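Local coordinates for protein S-adenosylmethionine-dependent methyltransferase (Clostridium acetobutylicum, PDB 1Y8C) that probably transfers a methyl group from S-adenosylmethionine to an acceptor molecule, through a Rossmann-like methyltransferase domain, at residues F140-L148 and E200-I208; Q216-Y226 and R237-G246. One frame throughout, in Å; residues are numbered along the deposited sequence.

Contact 1. Residues F140-L148 and E200-I208. With SO4 (sulfate ion), chain B.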
# COMPACT_ATOMS: atom_id res chain seq x y z
N PHE A 140 3.06 4.24 -6.01
CA PHE A 140 2.83 2.98 -5.32
C PHE A 140 4.16 2.36 -4.92
O PHE A 140 5.20 2.67 -5.50
CB PHE A 140 2.07 2.01 -6.23
CG PHE A 140 2.90 1.46 -7.37
CD1 PHE A 140 3.51 0.21 -7.27
CD2 PHE A 140 3.06 2.18 -8.55
CE1 PHE A 140 4.25 -0.31 -8.33
CE2 PHE A 140 3.81 1.66 -9.62
CZ PHE A 140 4.41 0.41 -9.51
N ASP A 141 4.14 1.48 -3.92
CA ASP A 141 5.37 0.83 -3.51
C ASP A 141 5.20 -0.66 -3.47
O ASP A 141 4.09 -1.18 -3.46
CB ASP A 141 5.82 1.32 -2.13
CG ASP A 141 4.90 0.85 -1.02
OD1 ASP A 141 4.88 -0.36 -0.71
OD2 ASP A 141 4.18 1.71 -0.46
N ILE A 142 6.33 -1.36 -3.45
CA ILE A 142 6.31 -2.81 -3.38
C ILE A 142 7.46 -3.27 -2.51
O ILE A 142 8.42 -2.52 -2.27
CB ILE A 142 6.50 -3.45 -4.76
CG1 ILE A 142 7.92 -3.19 -5.27
CG2 ILE A 142 5.45 -2.90 -5.72
CD1 ILE A 142 8.26 -3.95 -6.54
N ASN A 143 7.35 -4.49 -2.00
CA ASN A 143 8.43 -5.04 -1.21
C ASN A 143 9.34 -5.55 -2.31
O ASN A 143 8.86 -6.09 -3.31
CB ASN A 143 7.96 -6.18 -0.32
CG ASN A 143 7.43 -5.68 1.02
OD1 ASN A 143 8.00 -4.79 1.64
ND2 ASN A 143 6.33 -6.27 1.48
N SER A 144 10.63 -5.32 -2.14
CA SER A 144 11.61 -5.72 -3.14
C SER A 144 11.73 -7.23 -3.22
O SER A 144 11.36 -7.95 -2.29
CB SER A 144 12.96 -5.14 -2.79
OG SER A 144 13.44 -5.74 -1.60
N TYR A 145 12.24 -7.70 -4.34
CA TYR A 145 12.41 -9.13 -4.54
C TYR A 145 13.38 -9.68 -3.49
O TYR A 145 13.23 -10.80 -3.03
CB TYR A 145 12.98 -9.39 -5.93
CG TYR A 145 13.05 -10.85 -6.27
CD1 TYR A 145 11.98 -11.50 -6.88
CD2 TYR A 145 14.17 -11.60 -5.92
CE1 TYR A 145 12.02 -12.87 -7.14
CE2 TYR A 145 14.22 -12.96 -6.16
CZ TYR A 145 13.15 -13.59 -6.77
OH TYR A 145 13.21 -14.95 -7.01
N TYR A 146 14.37 -8.88 -3.11
CA TYR A 146 15.34 -9.32 -2.13
C TYR A 146 14.73 -9.45 -0.76
O TYR A 146 15.06 -10.36 -0.00
CB TYR A 146 16.51 -8.34 -2.08
CG TYR A 146 17.61 -8.75 -1.14
CD1 TYR A 146 18.54 -9.75 -1.50
CD2 TYR A 146 17.75 -8.14 0.10
CE1 TYR A 146 19.57 -10.11 -0.63
CE2 TYR A 146 18.77 -8.50 0.97
CZ TYR A 146 19.67 -9.47 0.60
OH TYR A 146 20.69 -9.77 1.46
N LYS A 147 13.83 -8.53 -0.43
CA LYS A 147 13.18 -8.51 0.87
C LYS A 147 12.32 -9.75 1.09
O LYS A 147 12.38 -10.38 2.14
CB LYS A 147 12.33 -7.25 0.97
CG LYS A 147 12.02 -6.80 2.37
CD LYS A 147 10.75 -7.43 2.88
CE LYS A 147 10.28 -6.71 4.14
NZ LYS A 147 11.35 -6.71 5.18
N LEU A 148 11.53 -10.13 0.09
CA LEU A 148 10.67 -11.29 0.24
C LEU A 148 11.42 -12.61 0.11
O LEU A 148 11.14 -13.56 0.85
CB LEU A 148 9.55 -11.24 -0.80
CG LEU A 148 8.75 -9.94 -0.82
CD1 LEU A 148 7.75 -10.01 -1.96
CD2 LEU A 148 8.03 -9.73 0.52
N GLU A 200 2.29 -12.79 -0.78
CA GLU A 200 2.84 -11.72 -1.62
C GLU A 200 3.80 -12.31 -2.67
O GLU A 200 4.55 -13.25 -2.38
CB GLU A 200 3.59 -10.68 -0.76
CG GLU A 200 2.69 -9.61 -0.11
CD GLU A 200 3.46 -8.45 0.55
OE1 GLU A 200 4.57 -8.10 0.07
OE2 GLU A 200 2.94 -7.87 1.53
N ARG A 201 3.76 -11.78 -3.89
CA ARG A 201 4.65 -12.29 -4.91
C ARG A 201 5.88 -11.41 -4.99
O ARG A 201 5.80 -10.19 -4.85
CB ARG A 201 3.99 -12.32 -6.29
CG ARG A 201 4.62 -13.40 -7.16
CD ARG A 201 4.86 -12.99 -8.59
NE ARG A 201 3.79 -13.45 -9.48
CZ ARG A 201 3.98 -13.80 -10.75
NH1 ARG A 201 5.20 -13.75 -11.28
NH2 ARG A 201 2.95 -14.20 -11.50
N ALA A 202 7.03 -12.03 -5.21
CA ALA A 202 8.26 -11.28 -5.30
C ALA A 202 8.52 -10.91 -6.76
O ALA A 202 9.04 -11.72 -7.52
CB ALA A 202 9.41 -12.09 -4.74
N TYR A 203 8.15 -9.69 -7.12
CA TYR A 203 8.33 -9.19 -8.48
C TYR A 203 9.68 -8.51 -8.66
O TYR A 203 10.13 -7.76 -7.79
CB TYR A 203 7.22 -8.20 -8.83
CG TYR A 203 5.87 -8.81 -9.08
CD1 TYR A 203 4.78 -8.52 -8.25
CD2 TYR A 203 5.65 -9.66 -10.17
CE1 TYR A 203 3.52 -9.05 -8.50
CE2 TYR A 203 4.40 -10.19 -10.43
CZ TYR A 203 3.34 -9.89 -9.59
OH TYR A 203 2.09 -10.42 -9.85
N LYS A 204 10.32 -8.76 -9.79
CA LYS A 204 11.61 -8.14 -10.09
C LYS A 204 11.35 -6.80 -10.76
O LYS A 204 10.41 -6.67 -11.54
CB LYS A 204 12.44 -9.04 -11.00
CG LYS A 204 12.86 -10.33 -10.34
CD LYS A 204 13.85 -11.10 -11.19
CE LYS A 204 14.42 -12.30 -10.45
NZ LYS A 204 15.43 -13.02 -11.28
N GLU A 205 12.18 -5.81 -10.46
CA GLU A 205 12.02 -4.48 -11.04
C GLU A 205 11.89 -4.54 -12.56
O GLU A 205 11.20 -3.73 -13.18
CB GLU A 205 13.20 -3.61 -10.66
CG GLU A 205 13.32 -3.44 -9.19
CD GLU A 205 14.61 -2.77 -8.80
OE1 GLU A 205 14.74 -1.55 -9.05
OE2 GLU A 205 15.49 -3.47 -8.25
N GLU A 206 12.58 -5.51 -13.15
CA GLU A 206 12.55 -5.70 -14.59
C GLU A 206 11.13 -6.08 -15.01
O GLU A 206 10.62 -5.58 -16.01
CB GLU A 206 13.53 -6.81 -14.96
CG GLU A 206 13.77 -6.98 -16.43
CD GLU A 206 14.61 -8.21 -16.74
OE1 GLU A 206 14.96 -8.40 -17.93
OE2 GLU A 206 14.92 -8.98 -15.80
N ASP A 207 10.50 -6.95 -14.23
CA ASP A 207 9.14 -7.40 -14.51
C ASP A 207 8.13 -6.28 -14.29
O ASP A 207 7.16 -6.15 -15.04
CB ASP A 207 8.77 -8.57 -13.60
CG ASP A 207 9.61 -9.79 -13.85
OD1 ASP A 207 9.72 -10.62 -12.91
OD2 ASP A 207 10.16 -9.93 -14.97
N ILE A 208 8.34 -5.50 -13.24
CA ILE A 208 7.43 -4.41 -12.95
C ILE A 208 7.50 -3.38 -14.06
O ILE A 208 6.48 -2.92 -14.57
CB ILE A 208 7.79 -3.74 -11.61
CG1 ILE A 208 7.50 -4.69 -10.45
CG2 ILE A 208 7.01 -2.43 -11.47
CD1 ILE A 208 6.02 -4.99 -10.24
S SO4 B . 16.03 -7.11 -11.02
O1 SO4 B . 16.62 -5.89 -10.41
O2 SO4 B . 15.19 -6.72 -12.17
O3 SO4 B . 17.12 -8.00 -11.49
O4 SO4 B . 15.21 -7.82 -10.02
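Tyr-145 and Ala-202, CA atoms 4.7 Å apart, mark where segments 140-148 and 200-208 pass closest: Tyr-145 opens helix 145-152 after N-cap Ser-144; Ala-202 lies in the loop between strand 191-201 and helix 205-214. The phenol of Tyr-145 swings out along Ala-202, CG anti to the backbone N (chi1 -174°), which brings CD1 to 3.4 Å from Ala-202 CB and sets the carbonyl oxygen of Ala-202 at the ring edge, in plane. The extended Lys-204 lays its CE over one ring face, 4.1 Å from the centroid, a CH-pi contact; its NZ is too distant for more than a weak cation-pi attraction. Tyr-145 OH is held by Asp-175. Leu-148 CD1 fits against Ala-202 CB at 3.8 Å. Toward the strand ends, Asn-143 ND2 donates to the syn lone pair of Glu-200 OE1 (2.9 Å, 163° at the hydrogen), amide and carboxylate nearly coplanar. Ile-142 CD1 meets Ile-208 CG1 tip to tip at 4.1 Å, and Phe-140 takes Ile-208 CG2 at its ring edge. A sulfate, probably from the crystallisation liquor, accepts from Glu-206 N. This is the junction where the four-stranded antiparallel sheet ending at 191-201 returns to the Rossmann-like methyltransferase core.

Contact 2. Residues Q216-Y226 and R237-G246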
# COMPACT_ATOMS: atom_id res chain seq x y z
N GLN A 216 0.72 1.27 -20.49
CA GLN A 216 0.92 2.58 -21.09
C GLN A 216 1.35 3.62 -20.06
O GLN A 216 1.10 4.81 -20.23
CB GLN A 216 -0.37 3.03 -21.78
CG GLN A 216 -0.86 2.08 -22.85
CD GLN A 216 0.08 2.02 -24.04
OE1 GLN A 216 0.08 2.91 -24.88
NE2 GLN A 216 0.90 0.98 -24.10
N LEU A 217 1.99 3.17 -18.99
CA LEU A 217 2.45 4.09 -17.95
C LEU A 217 3.97 4.31 -18.06
O LEU A 217 4.72 3.37 -18.28
CB LEU A 217 2.10 3.51 -16.58
CG LEU A 217 0.60 3.42 -16.32
CD1 LEU A 217 0.32 2.70 -15.02
CD2 LEU A 217 0.02 4.82 -16.30
N ASN A 218 4.41 5.55 -17.90
CA ASN A 218 5.84 5.88 -17.98
C ASN A 218 6.42 6.15 -16.59
O ASN A 218 5.77 6.78 -15.74
CB ASN A 218 6.04 7.11 -18.89
CG ASN A 218 7.52 7.51 -19.04
OD1 ASN A 218 8.34 6.72 -19.52
ND2 ASN A 218 7.85 8.74 -18.63
N ILE A 219 7.65 5.68 -16.35
CA ILE A 219 8.29 5.88 -15.05
C ILE A 219 8.90 7.27 -14.91
O ILE A 219 9.68 7.71 -15.75
CB ILE A 219 9.39 4.82 -14.79
CG1 ILE A 219 8.78 3.42 -14.85
CG2 ILE A 219 10.01 5.02 -13.41
CD1 ILE A 219 9.78 2.32 -14.63
N LEU A 220 8.53 7.96 -13.84
CA LEU A 220 9.03 9.31 -13.58
C LEU A 220 10.13 9.26 -12.53
O LEU A 220 10.92 10.20 -12.39
CB LEU A 220 7.89 10.21 -13.10
CG LEU A 220 7.45 11.35 -14.04
CD1 LEU A 220 7.16 10.81 -15.43
CD2 LEU A 220 6.23 12.03 -13.46
N ASP A 221 10.18 8.17 -11.79
CA ASP A 221 11.20 8.03 -10.78
C ASP A 221 11.02 6.72 -10.05
O ASP A 221 9.91 6.24 -9.89
CB ASP A 221 11.14 9.19 -9.78
CG ASP A 221 12.53 9.62 -9.29
OD1 ASP A 221 13.40 8.73 -9.12
OD2 ASP A 221 12.74 10.83 -9.07
N LYS A 222 12.15 6.15 -9.64
CA LYS A 222 12.20 4.89 -8.92
C LYS A 222 13.18 5.08 -7.77
O LYS A 222 14.40 5.03 -7.97
CB LYS A 222 12.69 3.77 -9.84
CG LYS A 222 12.71 2.42 -9.15
CD LYS A 222 13.02 1.27 -10.10
CE LYS A 222 14.42 1.37 -10.71
NZ LYS A 222 14.77 0.14 -11.49
N VAL A 223 12.65 5.30 -6.57
CA VAL A 223 13.50 5.53 -5.40
C VAL A 223 13.39 4.47 -4.31
O VAL A 223 12.62 3.51 -4.41
CB VAL A 223 13.18 6.88 -4.76
CG1 VAL A 223 13.29 7.98 -5.80
CG2 VAL A 223 11.78 6.84 -4.13
N ASP A 224 14.17 4.68 -3.25
CA ASP A 224 14.20 3.77 -2.11
C ASP A 224 13.28 4.24 -0.99
O ASP A 224 13.47 5.31 -0.42
CB ASP A 224 15.62 3.65 -1.57
CG ASP A 224 15.76 2.56 -0.52
OD1 ASP A 224 14.95 2.52 0.43
OD2 ASP A 224 16.71 1.75 -0.65
N CYS A 225 12.29 3.41 -0.69
CA CYS A 225 11.33 3.68 0.36
C CYS A 225 11.01 5.14 0.66
O CYS A 225 11.45 5.69 1.67
CB CYS A 225 11.80 2.99 1.63
SG CYS A 225 10.55 2.94 2.92
N TYR A 226 10.23 5.75 -0.23
CA TYR A 226 9.78 7.14 -0.12
C TYR A 226 10.82 8.19 0.28
O TYR A 226 10.70 8.87 1.29
CB TYR A 226 8.57 7.21 0.84
CG TYR A 226 7.38 6.39 0.37
CD1 TYR A 226 7.32 5.01 0.58
CD2 TYR A 226 6.33 7.00 -0.34
CE1 TYR A 226 6.25 4.25 0.10
CE2 TYR A 226 5.27 6.24 -0.83
CZ TYR A 226 5.23 4.87 -0.61
OH TYR A 226 4.19 4.14 -1.15
N ARG A 237 12.21 -1.70 0.11
CA ARG A 237 10.93 -1.16 -0.34
C ARG A 237 11.14 -0.15 -1.45
O ARG A 237 11.74 0.90 -1.25
CB ARG A 237 10.18 -0.51 0.84
CG ARG A 237 8.78 -0.05 0.47
CD ARG A 237 8.03 0.57 1.64
NE ARG A 237 7.76 -0.37 2.72
CZ ARG A 237 6.78 -1.27 2.73
NH1 ARG A 237 5.93 -1.36 1.72
NH2 ARG A 237 6.64 -2.09 3.78
N ILE A 238 10.62 -0.46 -2.63
CA ILE A 238 10.77 0.41 -3.76
C ILE A 238 9.54 1.27 -4.03
O ILE A 238 8.42 0.77 -4.13
CB ILE A 238 11.11 -0.41 -5.02
CG1 ILE A 238 12.45 -1.13 -4.81
CG2 ILE A 238 11.12 0.49 -6.24
CD1 ILE A 238 12.85 -2.13 -5.88
N THR A 239 9.75 2.58 -4.14
CA THR A 239 8.63 3.46 -4.43
C THR A 239 8.68 3.96 -5.86
O THR A 239 9.62 4.64 -6.25
CB THR A 239 8.60 4.67 -3.49
OG1 THR A 239 8.35 4.24 -2.15
CG2 THR A 239 7.49 5.63 -3.93
N TYR A 240 7.67 3.58 -6.64
CA TYR A 240 7.58 4.00 -8.03
C TYR A 240 6.69 5.23 -8.18
O TYR A 240 5.70 5.40 -7.45
CB TYR A 240 6.99 2.90 -8.91
CG TYR A 240 7.94 1.79 -9.29
CD1 TYR A 240 8.07 0.65 -8.50
CD2 TYR A 240 8.66 1.86 -10.48
CE1 TYR A 240 8.90 -0.40 -8.87
CE2 TYR A 240 9.50 0.81 -10.87
CZ TYR A 240 9.61 -0.31 -10.06
OH TYR A 240 10.42 -1.35 -10.46
N LEU A 241 7.06 6.07 -9.13
CA LEU A 241 6.31 7.27 -9.44
C LEU A 241 6.11 7.28 -10.95
O LEU A 241 7.06 7.42 -11.71
CB LEU A 241 7.10 8.49 -9.01
CG LEU A 241 6.18 9.60 -8.55
CD1 LEU A 241 6.68 10.13 -7.21
CD2 LEU A 241 6.10 10.70 -9.60
N VAL A 242 4.86 7.11 -11.39
CA VAL A 242 4.56 7.07 -12.81
C VAL A 242 3.44 8.01 -13.24
O VAL A 242 2.74 8.59 -12.41
CB VAL A 242 4.20 5.63 -13.24
CG1 VAL A 242 5.14 4.64 -12.57
CG2 VAL A 242 2.75 5.32 -12.89
N LYS A 243 3.29 8.15 -14.56
CA LYS A 243 2.25 8.99 -15.15
C LYS A 243 1.81 8.40 -16.49
O LYS A 243 2.41 7.45 -16.99
CB LYS A 243 2.76 10.42 -15.38
CG LYS A 243 3.94 10.53 -16.33
CD LYS A 243 3.99 11.90 -17.00
CE LYS A 243 4.00 13.05 -15.99
NZ LYS A 243 2.64 13.56 -15.59
N LEU A 244 0.75 8.97 -17.05
CA LEU A 244 0.21 8.51 -18.32
C LEU A 244 1.19 8.76 -19.44
O LEU A 244 1.58 9.91 -19.67
CB LEU A 244 -1.08 9.23 -18.65
CG LEU A 244 -2.32 8.36 -18.73
CD1 LEU A 244 -2.42 7.45 -17.52
CD2 LEU A 244 -3.51 9.28 -18.82
N GLY A 245 1.58 7.70 -20.13
CA GLY A 245 2.53 7.84 -21.22
C GLY A 245 1.90 7.70 -22.59
O GLY A 245 1.77 8.67 -23.34
N GLY A 246 1.51 6.47 -22.93
CA GLY A 246 0.90 6.21 -24.22
C GLY A 246 1.91 6.26 -25.36
O GLY A 246 1.74 7.10 -26.27
OXT GLY A 246 2.86 5.44 -25.34
O HOH W 1 13.98 0.05 1.56
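Gln-216 O is gripped by two backbone N-H groups at the end of the chain: Gly-245 N at 2.9 Å, in the carbonyl plane, and Gly-246 N, whose bond comes from above that plane. From there the strands run antiparallel, 217-219 at 139° to 237-244 and 221-224 at 156°. Between them sits a classic beta bulge: Leu-241 O takes Leu-220 N at 2.6 Å and, weakly, Asp-221 N, so two residues of one strand face a single residue of the other and the register slips by one. Leu-220 CD1 lies 3.4 Å from Lys-243 CG, the two side chains crossing obliquely. On the face carrying Lys-222 and Tyr-240, the two side chains run side by side: CG of the lysine stands over the rim of the phenol and CD touches Tyr-240 CE2 at 3.6 Å, while Ile-219 CD1 comes to the ring edge. Lys-222 NZ goes on to a salt bridge with Glu-205, and Tyr-240 OH to Glu-209. On the other face, that of Val-223 and Leu-241, Thr-239 lies against one face of the Tyr-226 ring. Its OG1, beside the backbone N (chi1 -66°), accepts from Tyr-226 N at 3.1 Å and lies over the rim of the ring, while CG2 makes a CH-pi contact 4.0 Å from the centroid. A water joins Asp-224 OD1 to Arg-237 N; Asp-224 OD2 is hydrogen-bonded to Thr-235 OG1. This antiparallel pair forms the sheet edge, 217-224 outermost; antiparallel 237-244 is inserted between it and 136-143, giving the strand order 3-2-1-4-5-7-6 of class I methyltransferases.

In the fold
Both contacts build on the seven-stranded sheet, where strand 136-143 of contact 1 lies beside strand 237-244 of contact 2, and helix 205-214 leads from one to the other. Contact 1 is mostly buried and rests on side-chain packing with one amide-carboxylate bond; contact 2 is partly buried, at the sheet's edge, and is tied chiefly by backbone bonds. Asp-141 joins them: OD1 makes a salt bridge with Arg-237 NH1, and OD2 is probably hydrogen-bonded to Tyr-226 OH. A second tie is the packing of Glu-205 on Ile-238, on the face where helix 205-214 packs. Helix 20-32 touches the other face, at Val-223 and Leu-241.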